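Local coordinates for 3-oxoacyl-(acyl-carrier protein) synthase II (Thermus thermophilus, PDB 1J3N) that catalyses the condensation step of fatty acid elongation, joining an acyl chain to malonyl-ACP to give 3-oxoacyl-ACP, and works as a homodimer, at the interface of chains A and B. Residues are numbered along the deposited sequence; one frame, centred on the assembly and turned at random. Chains: chain A/B, 3-oxoacyl-(acyl-carrier protein) synthase II.

The interface of chains A and B. Residues chain A 157-159, 166, 260, 399; chain B 154-156, 174.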
ATOM      1  N   VAL A 157       1.316  -2.603  -0.715  1.00 21.48           N
ATOM      2  CA  VAL A 157       0.331  -1.829  -1.461  1.00 21.44           C
ATOM      3  C   VAL A 157      -1.059  -2.334  -1.070  1.00 21.19           C
ATOM      4  O   VAL A 157      -1.257  -3.530  -0.820  1.00 20.88           O
ATOM      5  CB  VAL A 157       0.515  -1.979  -2.995  1.00 24.54           C
ATOM      6  CG1 VAL A 157       1.859  -1.403  -3.425  1.00 23.97           C
ATOM      7  CG2 VAL A 157       0.414  -3.443  -3.390  1.00 25.53           C
ATOM      8  N   VAL A 158      -2.005  -1.407  -0.989  1.00 19.81           N
ATOM      9  CA  VAL A 158      -3.381  -1.704  -0.640  1.00 19.61           C
ATOM     10  C   VAL A 158      -4.254  -0.988  -1.661  1.00 20.58           C
ATOM     11  O   VAL A 158      -4.468   0.220  -1.564  1.00 21.21           O
ATOM     12  CB  VAL A 158      -3.728  -1.186   0.785  1.00 20.85           C
ATOM     13  CG1 VAL A 158      -5.201  -1.455   1.105  1.00 17.79           C
ATOM     14  CG2 VAL A 158      -2.830  -1.879   1.819  1.00 20.00           C
ATOM     15  N   THR A 159      -4.719  -1.734  -2.657  1.00 19.00           N
ATOM     16  CA  THR A 159      -5.570  -1.180  -3.694  1.00 20.51           C
ATOM     17  C   THR A 159      -6.747  -2.111  -3.975  1.00 21.57           C
ATOM     18  O   THR A 159      -7.088  -2.405  -5.124  1.00 20.38           O
ATOM     19  CB  THR A 159      -4.766  -0.913  -4.989  1.00 23.44           C
ATOM     20  OG1 THR A 159      -3.982  -2.063  -5.326  1.00 22.66           O
ATOM     21  CG2 THR A 159      -3.841   0.290  -4.797  1.00 24.88           C
ATOM     22  N   ASP A 166      -0.899  -5.109  -8.528  1.00 22.41           N
ATOM     23  CA  ASP A 166      -0.179  -3.874  -8.247  1.00 22.47           C
ATOM     24  C   ASP A 166       1.115  -4.259  -7.505  1.00 23.14           C
ATOM     25  O   ASP A 166       2.202  -3.749  -7.804  1.00 21.72           O
ATOM     26  CB  ASP A 166      -1.062  -2.982  -7.357  1.00 25.59           C
ATOM     27  CG  ASP A 166      -0.741  -1.497  -7.480  1.00 28.71           C
ATOM     28  OD1 ASP A 166       0.358  -1.134  -7.951  1.00 29.46           O
ATOM     29  OD2 ASP A 166      -1.602  -0.685  -7.076  1.00 27.90           O
ATOM     30  N   ARG A 260      -1.163   0.180 -15.532  1.00 21.52           N
ATOM     31  CA  ARG A 260      -2.110   0.690 -14.559  1.00 21.12           C
ATOM     32  C   ARG A 260      -2.834   1.942 -15.026  1.00 21.64           C
ATOM     33  O   ARG A 260      -2.318   2.708 -15.836  1.00 24.00           O
ATOM     34  CB  ARG A 260      -1.392   0.979 -13.248  1.00 19.57           C
ATOM     35  CG  ARG A 260      -1.006  -0.272 -12.480  1.00 20.38           C
ATOM     36  CD  ARG A 260      -0.333   0.105 -11.184  1.00 19.09           C
ATOM     37  NE  ARG A 260       0.839   0.939 -11.423  1.00 17.38           N
ATOM     38  CZ  ARG A 260       1.652   1.383 -10.468  1.00 19.61           C
ATOM     39  NH1 ARG A 260       1.414   1.071  -9.201  1.00 16.37           N
ATOM     40  NH2 ARG A 260       2.708   2.131 -10.782  1.00 12.97           N
ATOM     41  N   HIS A 399      -9.114   1.581  -9.290  1.00 19.78           N
ATOM     42  CA  HIS A 399      -7.747   1.140  -9.535  1.00 20.53           C
ATOM     43  C   HIS A 399      -7.723  -0.038 -10.508  1.00 20.69           C
ATOM     44  O   HIS A 399      -8.317  -1.087 -10.244  1.00 21.15           O
ATOM     45  CB  HIS A 399      -7.096   0.728  -8.214  1.00 18.39           C
ATOM     46  CG  HIS A 399      -7.386   1.667  -7.092  1.00 18.41           C
ATOM     47  ND1 HIS A 399      -6.599   2.765  -6.814  1.00 20.00           N
ATOM     48  CD2 HIS A 399      -8.410   1.703  -6.208  1.00 20.15           C
ATOM     49  CE1 HIS A 399      -7.129   3.437  -5.807  1.00 19.99           C
ATOM     50  NE2 HIS A 399      -8.229   2.814  -5.423  1.00 20.07           N
TER
ATOM     51  N   SER B 154      -3.041   4.820 -10.310  1.00 20.03           N
ATOM     52  CA  SER B 154      -3.577   5.211  -9.015  1.00 20.47           C
ATOM     53  C   SER B 154      -3.223   4.095  -8.037  1.00 20.37           C
ATOM     54  O   SER B 154      -3.838   3.035  -8.053  1.00 21.74           O
ATOM     55  CB  SER B 154      -5.098   5.388  -9.115  1.00 22.90           C
ATOM     56  OG  SER B 154      -5.675   5.835  -7.896  1.00 23.16           O
ATOM     57  N   SER B 155      -2.219   4.328  -7.196  1.00 19.32           N
ATOM     58  CA  SER B 155      -1.809   3.317  -6.241  1.00 19.45           C
ATOM     59  C   SER B 155      -1.761   3.857  -4.819  1.00 19.28           C
ATOM     60  O   SER B 155      -1.920   5.056  -4.581  1.00 19.79           O
ATOM     61  CB  SER B 155      -0.447   2.722  -6.626  1.00 20.73           C
ATOM     62  OG  SER B 155      -0.241   1.478  -5.964  1.00 21.37           O
ATOM     63  N   THR B 156      -1.536   2.955  -3.877  1.00 18.62           N
ATOM     64  CA  THR B 156      -1.518   3.306  -2.466  1.00 17.31           C
ATOM     65  C   THR B 156      -0.526   2.425  -1.741  1.00 18.34           C
ATOM     66  O   THR B 156      -0.507   1.213  -1.939  1.00 16.80           O
ATOM     67  CB  THR B 156      -2.899   3.057  -1.821  1.00 16.91           C
ATOM     68  OG1 THR B 156      -3.891   3.830  -2.499  1.00 15.97           O
ATOM     69  CG2 THR B 156      -2.885   3.419  -0.330  1.00 15.29           C
ATOM     70  N   MET B 174       7.518   6.031 -10.796  1.00 24.57           N
ATOM     71  CA  MET B 174       6.421   6.132 -11.737  1.00 25.70           C
ATOM     72  C   MET B 174       6.826   7.084 -12.861  1.00 23.61           C
ATOM     73  O   MET B 174       6.745   6.735 -14.035  1.00 22.58           O
ATOM     74  CB  MET B 174       5.189   6.654 -11.000  1.00 27.31           C
ATOM     75  CG  MET B 174       3.852   6.198 -11.548  1.00 33.39           C
ATOM     76  SD  MET B 174       2.520   6.533 -10.357  1.00 35.42           S
ATOM     77  CE  MET B 174       2.462   4.992  -9.457  1.00 34.49           C
TER
HETATM   78  O   HOH W   1      -3.640   0.731  -8.726  1.00 32.22           O
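The methyl CG2 of A:Thr159 lies against the backbone of chain B, 3.9 Å from CA of B:Ser155. It points there because it stands anti to its own carbonyl carbon, which turns OG1 (chi1 48°) back towards chain A. Farther along, the terminal methyl CE of B:Met174 comes within 3.8 Å of CZ in the guanidinium of A:Arg260, the two side chains crossing at about a right angle. Between these apolar touches sits the carboxylate of A:Asp166, on helix 163-176. Its OD2 accepts the hydroxyl OG of B:Ser155 at 2.8 Å, on the syn side but 33° out of the carboxylate plane, while A:Thr159 OG1 takes the anti lone pair of the same oxygen over a longer bond. The other oxygen, OD1, forms a salt bridge of 2.7 Å with NH1 of A:Arg260, again from the syn side, which helps fix the carboxylate's rotation. An alanine in place of A:Asp166 would probably leave the A:Arg260 guanidinium without its countercharge and the B:Ser155 hydroxyl free to turn. Towards the rim, ND1 of A:His399 donates to the carbonyl O of B:Ser154 at 3.0 Å; the acceptor lies nearly in the imidazole plane, whereas the donor stands above the carbonyl plane. At the opposite end, backbone N of A:Val158 bonds to O of B:Thr156 at 3.2 Å. Short strand 154-155 of chain B and the residue after it are thus gripped by backbone and side chain alike. Repeated by the two-fold axis, the patch helps hold together the homodimer of this thiolase-fold condensing enzyme.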